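Side-chain contacts in 2-oxoglutarate dehydrogenase E3 component (PDB 2YQU), which probably oxidises protein-bound dihydrolipoyl groups to lipoyl groups with NAD(+) as electron acceptor, using FAD as cofactor: residues A[351-354]-A[355-359]; A[330-333]-A[334-337]; A[54-57]-A[58-62]; A[158-161]-A[162-165]. All coordinates share one frame; numbering follows the deposited sequence.

All four contacts are local. Interactions 1 and 2 touch, the Y351 ring meeting the Q334 amide, and frame strands 338-340 and 345-350 of the dimerisation domain; interactions 3 and 4 lie in the nucleotide-binding part, their centres about 19 Å apart. Interaction 1 starts a helix with a carboxylate and a hydroxyl, whereas interaction 3 sits inside a long helix and relies on backbone bonds. Interaction 2 has one ordinary and two weak amide bonds, interaction 4 a single direct bond. Interactions 2 and 3 also meet the second subunit. In order, T352 and L356; A335 and I336; T54, T55, I58 and A61; and A160, L161 and F163 are buried, while E355, K357, Q359 and S162 are exposed.

Interaction 1 (A[351-354]-A[355-359]); sequences YTEE and ELKAQ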
ATOM      1  N   TYR A 351      16.867  -1.773  11.261  1.00 16.52           N
ATOM      2  CA  TYR A 351      18.216  -1.222  11.224  1.00 16.92           C
ATOM      3  C   TYR A 351      18.635  -0.838   9.812  1.00 16.80           C
ATOM      4  O   TYR A 351      18.300  -1.528   8.846  1.00 15.55           O
ATOM      5  CB  TYR A 351      19.220  -2.235  11.789  1.00 17.48           C
ATOM      6  CG  TYR A 351      19.142  -2.414  13.293  1.00 19.60           C
ATOM      7  CD1 TYR A 351      18.984  -3.677  13.860  1.00 22.52           C
ATOM      8  CD2 TYR A 351      19.235  -1.318  14.146  1.00 22.46           C
ATOM      9  CE1 TYR A 351      18.918  -3.839  15.239  1.00 23.28           C
ATOM     10  CE2 TYR A 351      19.168  -1.467  15.519  1.00 24.04           C
ATOM     11  CZ  TYR A 351      19.015  -2.729  16.059  1.00 25.25           C
ATOM     12  OH  TYR A 351      18.945  -2.870  17.428  1.00 26.74           O
ATOM     13  N   THR A 352      19.384   0.258   9.706  1.00 16.88           N
ATOM     14  CA  THR A 352      20.060   0.609   8.466  1.00 17.13           C
ATOM     15  C   THR A 352      21.323  -0.213   8.325  1.00 17.08           C
ATOM     16  O   THR A 352      21.793  -0.802   9.288  1.00 16.46           O
ATOM     17  CB  THR A 352      20.442   2.102   8.426  1.00 17.28           C
ATOM     18  OG1 THR A 352      21.368   2.383   9.481  1.00 17.12           O
ATOM     19  CG2 THR A 352      19.240   3.021   8.694  1.00 17.41           C
ATOM     20  N   GLU A 353      21.866  -0.244   7.113  1.00 17.39           N
ATOM     21  CA  GLU A 353      23.184  -0.818   6.871  1.00 17.55           C
ATOM     22  C   GLU A 353      24.236  -0.177   7.782  1.00 17.86           C
ATOM     23  O   GLU A 353      25.101  -0.870   8.293  1.00 18.03           O
ATOM     24  CB  GLU A 353      23.585  -0.643   5.405  1.00 17.55           C
ATOM     25  CG  GLU A 353      22.790  -1.515   4.452  1.00 17.84           C
ATOM     26  CD  GLU A 353      23.544  -1.827   3.186  1.00 18.50           C
ATOM     27  OE1 GLU A 353      24.712  -2.266   3.294  1.00 19.80           O
ATOM     28  OE2 GLU A 353      22.963  -1.648   2.092  1.00 18.50           O
ATOM     29  N   GLU A 354      24.118   1.128   8.012  1.00 18.05           N
ATOM     30  CA  GLU A 354      25.059   1.876   8.858  1.00 18.73           C
ATOM     31  C   GLU A 354      25.035   1.355  10.289  1.00 19.15           C
ATOM     32  O   GLU A 354      26.088   1.147  10.893  1.00 19.08           O
ATOM     33  CB  GLU A 354      24.744   3.377   8.842  1.00 18.61           C
ATOM     34  CG  GLU A 354      25.126   4.080   7.547  1.00 18.58           C
ATOM     35  CD  GLU A 354      24.265   3.637   6.380  1.00 18.53           C
ATOM     36  OE1 GLU A 354      23.036   3.855   6.450  1.00 17.25           O
ATOM     37  OE2 GLU A 354      24.808   3.043   5.417  1.00 17.88           O
ATOM     38  N   GLU A 355      23.832   1.119  10.810  1.00 19.45           N
ATOM     39  CA  GLU A 355      23.664   0.610  12.166  1.00 19.83           C
ATOM     40  C   GLU A 355      24.163  -0.830  12.287  1.00 19.97           C
ATOM     41  O   GLU A 355      24.802  -1.169  13.273  1.00 20.12           O
ATOM     42  CB  GLU A 355      22.206   0.728  12.622  1.00 20.07           C
ATOM     43  CG  GLU A 355      21.772   2.171  12.835  1.00 20.84           C
ATOM     44  CD  GLU A 355      20.278   2.342  13.036  1.00 21.88           C
ATOM     45  OE1 GLU A 355      19.887   3.083  13.959  1.00 23.17           O
ATOM     46  OE2 GLU A 355      19.487   1.750  12.280  1.00 21.03           O
ATOM     47  N   LEU A 356      23.896  -1.665  11.284  1.00 19.98           N
ATOM     48  CA  LEU A 356      24.361  -3.050  11.299  1.00 20.34           C
ATOM     49  C   LEU A 356      25.889  -3.115  11.281  1.00 21.25           C
ATOM     50  O   LEU A 356      26.481  -3.866  12.047  1.00 20.98           O
ATOM     51  CB  LEU A 356      23.796  -3.835  10.104  1.00 20.04           C
ATOM     52  CG  LEU A 356      22.270  -3.996  10.038  1.00 18.88           C
ATOM     53  CD1 LEU A 356      21.877  -4.892   8.873  1.00 17.23           C
ATOM     54  CD2 LEU A 356      21.705  -4.534  11.344  1.00 17.88           C
ATOM     55  N   LYS A 357      26.515  -2.321  10.412  1.00 21.95           N
ATOM     56  CA  LYS A 357      27.972  -2.276  10.319  1.00 22.93           C
ATOM     57  C   LYS A 357      28.589  -1.822  11.637  1.00 23.19           C
ATOM     58  O   LYS A 357      29.593  -2.375  12.068  1.00 23.61           O
ATOM     59  CB  LYS A 357      28.431  -1.335   9.205  1.00 23.02           C
ATOM     60  CG  LYS A 357      28.211  -1.848   7.794  1.00 23.68           C
ATOM     61  CD  LYS A 357      28.306  -0.680   6.819  1.00 25.05           C
ATOM     62  CE  LYS A 357      28.401  -1.106   5.371  1.00 26.52           C
ATOM     63  NZ  LYS A 357      28.683   0.086   4.512  1.00 27.30           N
ATOM     64  N   ALA A 358      27.978  -0.826  12.275  1.00 24.03           N
ATOM     65  CA  ALA A 358      28.466  -0.295  13.547  1.00 24.40           C
ATOM     66  C   ALA A 358      28.364  -1.333  14.670  1.00 25.00           C
ATOM     67  O   ALA A 358      29.219  -1.378  15.559  1.00 24.93           O
ATOM     68  CB  ALA A 358      27.694   0.973  13.925  1.00 24.43           C
ATOM     69  N   GLN A 359      27.330  -2.172  14.606  1.00 24.80           N
ATOM     70  CA  GLN A 359      27.086  -3.208  15.615  1.00 25.05           C
ATOM     71  C   GLN A 359      27.809  -4.517  15.313  1.00 24.49           C
ATOM     72  O   GLN A 359      27.731  -5.458  16.106  1.00 24.47           O
ATOM     73  CB  GLN A 359      25.588  -3.491  15.748  1.00 25.34           C
ATOM     74  CG  GLN A 359      24.809  -2.366  16.395  1.00 27.12           C
ATOM     75  CD  GLN A 359      23.334  -2.679  16.535  1.00 29.64           C
ATOM     76  OE1 GLN A 359      22.802  -2.664  17.642  1.00 32.16           O
ATOM     77  NE2 GLN A 359      22.662  -2.944  15.411  1.00 30.62           N
TER
HETATM   78  O   HOH W   1      20.233  -0.983  18.879  1.00 48.31           O
HETATM   79  O   HOH W   2      27.429   2.621   5.067  1.00 31.04           O
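E355 folds back from the first turn of helix 353-359 onto Y351 and T352. Its CB lies 3.6 Å from T352 OG1, and CG, with chi1 -69° turning it beside its own backbone N, comes to 3.4 Å from the same oxygen. Beyond CG the chain runs extended, which carries the carboxylate past the threonine to the rim of the Y351 ring; the two planes stand nearly perpendicular, with CD in the plane of the ring. At the tip OE2 accepts from T352 N through its anti lone pair, in a bond of 3.0 Å that is almost straight at 168°. The reciprocal bond runs from E355 N to T352 OG1, 3.1 Å.

Y351 has two further partners, the neighbouring L356 and, a turn on, Q359. L356 CD2 packs 3.4 Å from Y351 CB, and Q359 NE2 sits over the centre of one ring face, the amide steeply inclined to the ring. A water bonded to Y351 OH also reaches Q359 OE1 weakly. A second water joins E354 OE2 to K357 NZ, while E354 OE1 is taken by the backbone N of L208. E353 turns to K387 and Y363, and L356 is buried against L398 and L389 of the antiparallel sheet.

Two amides at the helix start, T352 N and E355 N, thus find side-chain acceptors, and the carboxylate probably interacts favourably with the helix dipole. With T352 as N-cap, this is a capping box, opening helix 353-359 straight after strand 345-350 of the dimerisation domain.

Interaction 2 (A[330-333]-A[334-337]); sequences HVDY and QAIP
I336 meets V331 and Y333 through the end of its longer branch. In this apolar group, I336 CD1 lies 3.9 Å from V331 CG1 and equally far from Y333 CD1. V331 CG1, pointing away from its own backbone N (chi1 177°), also sits over the centre of one face of the Y333 ring, while I336 runs alongside the tyrosine in the same direction.

The hydrogen bonds close the turn. A335 N donates to D332 O at 3.2 Å, approaching from above the carbonyl plane and not along a lone pair. One residue on, I336 N reaches Y333 O in a weak bond of 3.4 Å. The D332 carboxylate adds another weak one: its OD1 accepts from Q334 N at 3.2 Å with a bent angle of 128°. Its other oxygen makes a methyl-to-oxygen contact, D332 OD2 lying 3.7 Å from A335 CB.

Water-mediated and outside contacts complete the site. A water lies within bonding distance of both Y333 O and I336 O. Y333 OH bonds to E316 and R305, I336 packs on H311 and L309 near the FAD, and P431 of the second subunit covers A335 and I336.

Long or tilted bonds hold this short 3-10 turn, so apolar contacts probably contribute to holding its shape, with I336 held between its own turn, the flavin-binding part and the partner subunit.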
ATOM      1  N   HIS A 330       5.761  -3.311  26.493  1.00 27.25           N
ATOM      2  CA  HIS A 330       6.895  -3.399  25.580  1.00 27.12           C
ATOM      3  C   HIS A 330       6.560  -2.760  24.238  1.00 25.76           C
ATOM      4  O   HIS A 330       5.451  -2.897  23.728  1.00 26.25           O
ATOM      5  CB  HIS A 330       7.305  -4.873  25.413  1.00 27.47           C
ATOM      6  CG  HIS A 330       8.199  -5.143  24.242  1.00 29.09           C
ATOM      7  ND1 HIS A 330       9.571  -5.202  24.351  1.00 31.12           N
ATOM      8  CD2 HIS A 330       7.914  -5.399  22.943  1.00 29.96           C
ATOM      9  CE1 HIS A 330      10.093  -5.474  23.169  1.00 31.33           C
ATOM     10  NE2 HIS A 330       9.109  -5.598  22.296  1.00 30.63           N
ATOM     11  N   VAL A 331       7.524  -2.022  23.700  1.00 24.28           N
ATOM     12  CA  VAL A 331       7.439  -1.486  22.358  1.00 22.60           C
ATOM     13  C   VAL A 331       8.522  -2.143  21.522  1.00 21.30           C
ATOM     14  O   VAL A 331       9.672  -2.236  21.944  1.00 20.80           O
ATOM     15  CB  VAL A 331       7.669   0.033  22.336  1.00 22.62           C
ATOM     16  CG1 VAL A 331       7.636   0.556  20.895  1.00 22.38           C
ATOM     17  CG2 VAL A 331       6.619   0.733  23.201  1.00 23.04           C
ATOM     18  N   ASP A 332       8.148  -2.600  20.337  1.00 19.69           N
ATOM     19  CA  ASP A 332       9.120  -3.139  19.411  1.00 18.94           C
ATOM     20  C   ASP A 332       9.616  -2.005  18.540  1.00 17.55           C
ATOM     21  O   ASP A 332       9.023  -1.719  17.506  1.00 16.40           O
ATOM     22  CB  ASP A 332       8.508  -4.236  18.551  1.00 19.40           C
ATOM     23  CG  ASP A 332       9.537  -4.928  17.697  1.00 20.82           C
ATOM     24  OD1 ASP A 332      10.709  -4.477  17.689  1.00 22.86           O
ATOM     25  OD2 ASP A 332       9.269  -5.932  17.010  1.00 24.68           O
ATOM     26  N   TYR A 333      10.701  -1.361  18.962  1.00 16.36           N
ATOM     27  CA  TYR A 333      11.253  -0.214  18.221  1.00 15.47           C
ATOM     28  C   TYR A 333      11.743  -0.597  16.823  1.00 15.56           C
ATOM     29  O   TYR A 333      11.722   0.229  15.913  1.00 14.72           O
ATOM     30  CB  TYR A 333      12.357   0.475  19.036  1.00 15.08           C
ATOM     31  CG  TYR A 333      11.785   1.142  20.264  1.00 14.79           C
ATOM     32  CD1 TYR A 333      11.089   2.341  20.160  1.00 14.61           C
ATOM     33  CD2 TYR A 333      11.885   0.547  21.513  1.00 14.20           C
ATOM     34  CE1 TYR A 333      10.524   2.938  21.275  1.00 14.49           C
ATOM     35  CE2 TYR A 333      11.321   1.148  22.641  1.00 14.22           C
ATOM     36  CZ  TYR A 333      10.643   2.336  22.505  1.00 14.02           C
ATOM     37  OH  TYR A 333      10.079   2.941  23.612  1.00 15.72           O
ATOM     38  N   GLN A 334      12.145  -1.851  16.647  1.00 15.64           N
ATOM     39  CA  GLN A 334      12.632  -2.339  15.345  1.00 16.52           C
ATOM     40  C   GLN A 334      11.541  -2.529  14.284  1.00 16.23           C
ATOM     41  O   GLN A 334      11.846  -2.726  13.099  1.00 15.96           O
ATOM     42  CB  GLN A 334      13.368  -3.667  15.534  1.00 16.99           C
ATOM     43  CG  GLN A 334      14.573  -3.560  16.431  1.00 19.92           C
ATOM     44  CD  GLN A 334      15.483  -2.436  16.014  1.00 22.18           C
ATOM     45  OE1 GLN A 334      16.069  -2.481  14.927  1.00 25.86           O
ATOM     46  NE2 GLN A 334      15.585  -1.407  16.853  1.00 22.62           N
ATOM     47  N   ALA A 335      10.281  -2.482  14.701  1.00 15.64           N
ATOM     48  CA  ALA A 335       9.158  -2.645  13.782  1.00 15.35           C
ATOM     49  C   ALA A 335       8.442  -1.328  13.488  1.00 15.18           C
ATOM     50  O   ALA A 335       7.392  -1.331  12.858  1.00 14.50           O
ATOM     51  CB  ALA A 335       8.181  -3.668  14.338  1.00 15.16           C
ATOM     52  N   ILE A 336       9.001  -0.211  13.968  1.00 15.39           N
ATOM     53  CA  ILE A 336       8.400   1.106  13.772  1.00 15.42           C
ATOM     54  C   ILE A 336       8.942   1.737  12.494  1.00 15.56           C
ATOM     55  O   ILE A 336      10.128   2.079  12.434  1.00 15.45           O
ATOM     56  CB  ILE A 336       8.708   2.025  14.984  1.00 15.41           C
ATOM     57  CG1 ILE A 336       7.956   1.515  16.211  1.00 15.09           C
ATOM     58  CG2 ILE A 336       8.334   3.476  14.674  1.00 15.25           C
ATOM     59  CD1 ILE A 336       8.242   2.313  17.501  1.00 13.88           C
ATOM     60  N   PRO A 337       8.092   1.912  11.482  1.00 16.01           N
ATOM     61  CA  PRO A 337       8.530   2.558  10.240  1.00 15.99           C
ATOM     62  C   PRO A 337       8.670   4.063  10.372  1.00 15.68           C
ATOM     63  O   PRO A 337       7.963   4.699  11.161  1.00 15.83           O
ATOM     64  CB  PRO A 337       7.402   2.240   9.267  1.00 16.05           C
ATOM     65  CG  PRO A 337       6.212   2.107  10.113  1.00 16.66           C
ATOM     66  CD  PRO A 337       6.675   1.515  11.406  1.00 16.14           C
TER
HETATM   67  O   HOH W   3      12.341   0.752  13.055  1.00 16.04           O

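Interaction 3 (A[54-57]-A[58-62]); sequences TTER and IYEAK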
ATOM      1  N   THR A  54      -2.838  16.343  -1.870  1.00 15.46           N
ATOM      2  CA  THR A  54      -3.541  17.199  -2.823  1.00 15.55           C
ATOM      3  C   THR A  54      -2.596  17.858  -3.812  1.00 15.63           C
ATOM      4  O   THR A  54      -2.899  17.913  -4.997  1.00 15.28           O
ATOM      5  CB  THR A  54      -4.395  18.277  -2.106  1.00 15.75           C
ATOM      6  OG1 THR A  54      -3.630  18.937  -1.087  1.00 15.87           O
ATOM      7  CG2 THR A  54      -5.567  17.642  -1.376  1.00 15.51           C
ATOM      8  N   THR A  55      -1.454  18.356  -3.340  1.00 15.84           N
ATOM      9  CA  THR A  55      -0.500  18.996  -4.249  1.00 15.65           C
ATOM     10  C   THR A  55       0.106  17.969  -5.176  1.00 15.99           C
ATOM     11  O   THR A  55       0.446  18.289  -6.305  1.00 15.58           O
ATOM     12  CB  THR A  55       0.625  19.760  -3.519  1.00 15.79           C
ATOM     13  OG1 THR A  55       1.264  18.916  -2.553  1.00 15.08           O
ATOM     14  CG2 THR A  55       0.063  20.940  -2.740  1.00 15.29           C
ATOM     15  N   GLU A  56       0.240  16.731  -4.709  1.00 16.42           N
ATOM     16  CA  GLU A  56       0.798  15.686  -5.554  1.00 17.46           C
ATOM     17  C   GLU A  56      -0.073  15.479  -6.796  1.00 17.23           C
ATOM     18  O   GLU A  56       0.450  15.363  -7.897  1.00 17.20           O
ATOM     19  CB  GLU A  56       0.941  14.368  -4.791  1.00 18.37           C
ATOM     20  CG  GLU A  56       1.837  13.361  -5.492  1.00 20.88           C
ATOM     21  CD  GLU A  56       1.085  12.156  -6.004  1.00 25.96           C
ATOM     22  OE1 GLU A  56       1.464  11.018  -5.641  1.00 29.11           O
ATOM     23  OE2 GLU A  56       0.117  12.341  -6.774  1.00 28.90           O
ATOM     24  N   ARG A  57      -1.391  15.434  -6.605  1.00 17.45           N
ATOM     25  CA  ARG A  57      -2.336  15.272  -7.721  1.00 17.64           C
ATOM     26  C   ARG A  57      -2.249  16.462  -8.668  1.00 17.15           C
ATOM     27  O   ARG A  57      -2.232  16.301  -9.887  1.00 16.80           O
ATOM     28  CB  ARG A  57      -3.775  15.146  -7.204  1.00 18.22           C
ATOM     29  CG  ARG A  57      -4.254  13.731  -7.020  1.00 21.59           C
ATOM     30  CD  ARG A  57      -3.656  13.038  -5.841  1.00 24.99           C
ATOM     31  NE  ARG A  57      -2.938  11.808  -6.193  1.00 28.31           N
ATOM     32  CZ  ARG A  57      -2.165  11.127  -5.344  1.00 29.57           C
ATOM     33  NH1 ARG A  57      -1.553  10.020  -5.753  1.00 29.31           N
ATOM     34  NH2 ARG A  57      -1.977  11.554  -4.089  1.00 29.50           N
ATOM     35  N   ILE A  58      -2.208  17.654  -8.090  1.00 16.94           N
ATOM     36  CA  ILE A  58      -2.089  18.892  -8.858  1.00 17.11           C
ATOM     37  C   ILE A  58      -0.808  18.877  -9.694  1.00 17.63           C
ATOM     38  O   ILE A  58      -0.842  19.164 -10.894  1.00 17.61           O
ATOM     39  CB  ILE A  58      -2.135  20.109  -7.903  1.00 17.03           C
ATOM     40  CG1 ILE A  58      -3.556  20.302  -7.392  1.00 16.84           C
ATOM     41  CG2 ILE A  58      -1.646  21.396  -8.589  1.00 16.92           C
ATOM     42  CD1 ILE A  58      -3.654  21.136  -6.147  1.00 16.80           C
ATOM     43  N   TYR A  59       0.303  18.506  -9.066  1.00 18.12           N
ATOM     44  CA  TYR A  59       1.608  18.530  -9.708  1.00 19.21           C
ATOM     45  C   TYR A  59       1.636  17.571 -10.891  1.00 19.63           C
ATOM     46  O   TYR A  59       2.127  17.931 -11.958  1.00 19.78           O
ATOM     47  CB  TYR A  59       2.706  18.157  -8.710  1.00 19.53           C
ATOM     48  CG  TYR A  59       4.125  18.414  -9.186  1.00 21.54           C
ATOM     49  CD1 TYR A  59       4.519  19.673  -9.637  1.00 23.85           C
ATOM     50  CD2 TYR A  59       5.077  17.398  -9.168  1.00 24.68           C
ATOM     51  CE1 TYR A  59       5.826  19.913 -10.071  1.00 25.45           C
ATOM     52  CE2 TYR A  59       6.387  17.627  -9.590  1.00 26.33           C
ATOM     53  CZ  TYR A  59       6.754  18.887 -10.039  1.00 27.15           C
ATOM     54  OH  TYR A  59       8.048  19.124 -10.462  1.00 30.81           O
ATOM     55  N   GLU A  60       1.096  16.365 -10.712  1.00 20.41           N
ATOM     56  CA  GLU A  60       1.110  15.362 -11.785  1.00 21.00           C
ATOM     57  C   GLU A  60       0.268  15.816 -12.979  1.00 20.91           C
ATOM     58  O   GLU A  60       0.664  15.608 -14.121  1.00 21.16           O
ATOM     59  CB  GLU A  60       0.613  13.990 -11.299  1.00 21.58           C
ATOM     60  CG  GLU A  60       1.543  13.263 -10.329  1.00 23.93           C
ATOM     61  CD  GLU A  60       2.907  12.936 -10.912  1.00 26.85           C
ATOM     62  OE1 GLU A  60       3.913  13.080 -10.184  1.00 30.04           O
ATOM     63  OE2 GLU A  60       2.982  12.535 -12.093  1.00 29.38           O
ATOM     64  N   ALA A  61      -0.878  16.435 -12.709  1.00 21.28           N
ATOM     65  CA  ALA A  61      -1.750  16.948 -13.770  1.00 21.62           C
ATOM     66  C   ALA A  61      -1.068  18.097 -14.530  1.00 22.20           C
ATOM     67  O   ALA A  61      -1.241  18.235 -15.742  1.00 22.48           O
ATOM     68  CB  ALA A  61      -3.086  17.397 -13.200  1.00 21.42           C
ATOM     69  N   LYS A  62      -0.275  18.899 -13.823  1.00 22.94           N
ATOM     70  CA  LYS A  62       0.479  19.990 -14.447  1.00 23.54           C
ATOM     71  C   LYS A  62       1.593  19.468 -15.359  1.00 24.23           C
ATOM     72  O   LYS A  62       1.837  20.024 -16.429  1.00 24.39           O
ATOM     73  CB  LYS A  62       1.073  20.918 -13.382  1.00 23.68           C
ATOM     74  CG  LYS A  62       0.052  21.833 -12.748  1.00 24.33           C
ATOM     75  CD  LYS A  62       0.634  22.554 -11.545  1.00 25.29           C
ATOM     76  CE  LYS A  62      -0.290  23.669 -11.067  1.00 26.42           C
ATOM     77  NZ  LYS A  62      -0.298  24.824 -12.007  1.00 27.27           N
TER
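I58 lies along the carbonyl of T54, its CG1 3.4 Å and its CD1 3.5 Å from T54 O. Similar contacts of aliphatic carbon with carbonyl oxygen recur one and two residues on: Y59 CB stands 3.3 Å from T55 O, and E60 CG lies 3.4 Å from E56 O.

Backbone hydrogen bonds carry most of the polar contact. The amides of I58, Y59, E60 and A61 each donate to the carbonyl four residues earlier; the shortest, Y59 N to T55 O, measures 2.8 Å.

Charged groups gather on one flank. E56, its CG anti to the backbone N (chi1 -165°) and its chain bent at chi2, brings its carboxylate over one face of the R57 guanidinium, offset toward the rim. The salt bridge of R57 NH1 to E56 OE2, 3.0 Å, is therefore one of charge alone, with no N-H aimed at the oxygen; E53 gives the arginine a second carboxylate at NH2. These acids probably ease the approach of R57 and R406 of the second subunit, whose like charges come close. On the same flank E56 OE2 touches E60 CG at 3.9 Å.

T54 and T55 return their hydroxyls to A50 O and L51 O, and I58 packs on L80 and on L66 of the second subunit. The whole is regular alpha-helix, the later part of helix 45-63, which begins at C45 of the disulfide and runs out to the subunit interface.

Interaction 4 (A[158-161]-A[162-165]); sequences TEAL and SFPE
F163 turns back toward the short, weakly bonded helix 157-160 and lays its ring against A160. A CH-pi contact brings the two together: A160 CA sits over the ring face, 3.9 Å from the centroid and 17° off the normal, displaced toward the rim. A160 CB adds an apolar touch to F163 CZ, also 3.9 Å. Chi1 of -72° sets CG of F163 opposite its own carbonyl carbon, directing the ring back to the helix while the backbone leads on to P164. E159 O approaches the same ring obliquely, 3.7 Å from F163 CD2.

That carbonyl also closes the turn. S162 N donates to E159 O over 3.1 Å, well above the carbonyl plane, and a water gives E159 O a further bond of 2.7 Å while reaching S162 O only weakly. A second water bridges T158 O and S162 OG, bonding to T158 O at 2.6 Å.

Farther out, the ring of W186 meets F163 at an inclination of about 50°, and W186 NE1 bonds to A160 O, so W186 meets both the ring and the backbone it packs on. L257 and L182 pack on A160. L161 lies against P47, S48 and L51 of helix 45-63, close to the FAD, and its carbonyl oxygen accepts from K84. The E159 carboxylate bonds to T156 OG1.

Apolar cover from F163 thus combines with a single direct bond and two waters across the turn: the carbonyls at the helix end are satisfied partly by solvent, while A160 is shielded by an aromatic face.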
ATOM      1  N   THR A 158       4.700  25.423  11.327  1.00 15.05           N
ATOM      2  CA  THR A 158       3.300  25.798  11.494  1.00 15.12           C
ATOM      3  C   THR A 158       2.841  26.836  10.467  1.00 15.29           C
ATOM      4  O   THR A 158       1.770  26.699   9.873  1.00 15.31           O
ATOM      5  CB  THR A 158       3.069  26.331  12.917  1.00 15.37           C
ATOM      6  OG1 THR A 158       3.271  25.267  13.860  1.00 15.65           O
ATOM      7  CG2 THR A 158       1.628  26.730  13.116  1.00 16.82           C
ATOM      8  N   GLU A 159       3.659  27.865  10.274  1.00 15.41           N
ATOM      9  CA  GLU A 159       3.323  28.958   9.372  1.00 15.71           C
ATOM     10  C   GLU A 159       3.512  28.523   7.927  1.00 16.07           C
ATOM     11  O   GLU A 159       2.829  29.012   7.029  1.00 15.93           O
ATOM     12  CB  GLU A 159       4.188  30.178   9.673  1.00 16.16           C
ATOM     13  CG  GLU A 159       3.902  30.817  11.018  1.00 16.25           C
ATOM     14  CD  GLU A 159       4.487  30.073  12.214  1.00 17.28           C
ATOM     15  OE1 GLU A 159       3.824  30.018  13.276  1.00 19.25           O
ATOM     16  OE2 GLU A 159       5.616  29.563  12.125  1.00 19.68           O
ATOM     17  N   ALA A 160       4.424  27.581   7.715  1.00 16.25           N
ATOM     18  CA  ALA A 160       4.668  27.041   6.381  1.00 16.51           C
ATOM     19  C   ALA A 160       3.514  26.175   5.872  1.00 16.96           C
ATOM     20  O   ALA A 160       3.440  25.891   4.684  1.00 17.19           O
ATOM     21  CB  ALA A 160       5.961  26.262   6.351  1.00 16.30           C
ATOM     22  N   LEU A 161       2.626  25.751   6.761  1.00 17.40           N
ATOM     23  CA  LEU A 161       1.403  25.050   6.366  1.00 17.69           C
ATOM     24  C   LEU A 161       0.314  25.991   5.843  1.00 17.90           C
ATOM     25  O   LEU A 161      -0.702  25.523   5.311  1.00 17.20           O
ATOM     26  CB  LEU A 161       0.839  24.271   7.550  1.00 17.83           C
ATOM     27  CG  LEU A 161       1.703  23.128   8.079  1.00 18.68           C
ATOM     28  CD1 LEU A 161       1.275  22.768   9.496  1.00 20.57           C
ATOM     29  CD2 LEU A 161       1.598  21.932   7.150  1.00 18.60           C
ATOM     30  N   SER A 162       0.530  27.301   5.983  1.00 18.04           N
ATOM     31  CA  SER A 162      -0.520  28.299   5.802  1.00 18.60           C
ATOM     32  C   SER A 162      -0.032  29.590   5.140  1.00 18.65           C
ATOM     33  O   SER A 162      -0.579  30.658   5.415  1.00 19.60           O
ATOM     34  CB  SER A 162      -1.129  28.670   7.162  1.00 18.64           C
ATOM     35  OG  SER A 162      -1.604  27.525   7.846  1.00 19.39           O
ATOM     36  N   PHE A 163       0.984  29.517   4.287  1.00 18.71           N
ATOM     37  CA  PHE A 163       1.421  30.719   3.570  1.00 18.93           C
ATOM     38  C   PHE A 163       0.206  31.316   2.840  1.00 19.81           C
ATOM     39  O   PHE A 163      -0.557  30.582   2.204  1.00 19.70           O
ATOM     40  CB  PHE A 163       2.533  30.425   2.558  1.00 18.66           C
ATOM     41  CG  PHE A 163       3.885  30.117   3.172  1.00 17.64           C
ATOM     42  CD1 PHE A 163       4.688  29.124   2.621  1.00 16.51           C
ATOM     43  CD2 PHE A 163       4.376  30.832   4.256  1.00 17.07           C
ATOM     44  CE1 PHE A 163       5.937  28.827   3.154  1.00 16.16           C
ATOM     45  CE2 PHE A 163       5.622  30.541   4.795  1.00 16.96           C
ATOM     46  CZ  PHE A 163       6.410  29.540   4.235  1.00 16.83           C
ATOM     47  N   PRO A 164       0.017  32.633   2.943  1.00 20.82           N
ATOM     48  CA  PRO A 164      -1.115  33.316   2.288  1.00 21.26           C
ATOM     49  C   PRO A 164      -1.017  33.420   0.749  1.00 21.17           C
ATOM     50  O   PRO A 164      -2.004  33.760   0.092  1.00 21.34           O
ATOM     51  CB  PRO A 164      -1.111  34.706   2.943  1.00 21.37           C
ATOM     52  CG  PRO A 164       0.301  34.919   3.408  1.00 21.87           C
ATOM     53  CD  PRO A 164       0.860  33.566   3.715  1.00 21.12           C
ATOM     54  N   GLU A 165       0.165  33.157   0.204  1.00 21.25           N
ATOM     55  CA  GLU A 165       0.364  32.954  -1.228  1.00 21.44           C
ATOM     56  C   GLU A 165       1.568  32.046  -1.438  1.00 21.11           C
ATOM     57  O   GLU A 165       2.328  31.790  -0.505  1.00 21.47           O
ATOM     58  CB  GLU A 165       0.562  34.297  -1.952  1.00 21.77           C
ATOM     59  CG  GLU A 165       1.847  35.040  -1.609  1.00 23.29           C
ATOM     60  CD  GLU A 165       1.804  35.756  -0.267  1.00 25.51           C
ATOM     61  OE1 GLU A 165       2.760  35.588   0.515  1.00 28.69           O
ATOM     62  OE2 GLU A 165       0.828  36.488   0.016  1.00 27.15           O
TER
HETATM   63  O   HOH W   4      -0.667  26.217  10.593  1.00 38.67           O
HETATM   64  O   HOH W   5       2.210  31.687   6.985  1.00 21.21           O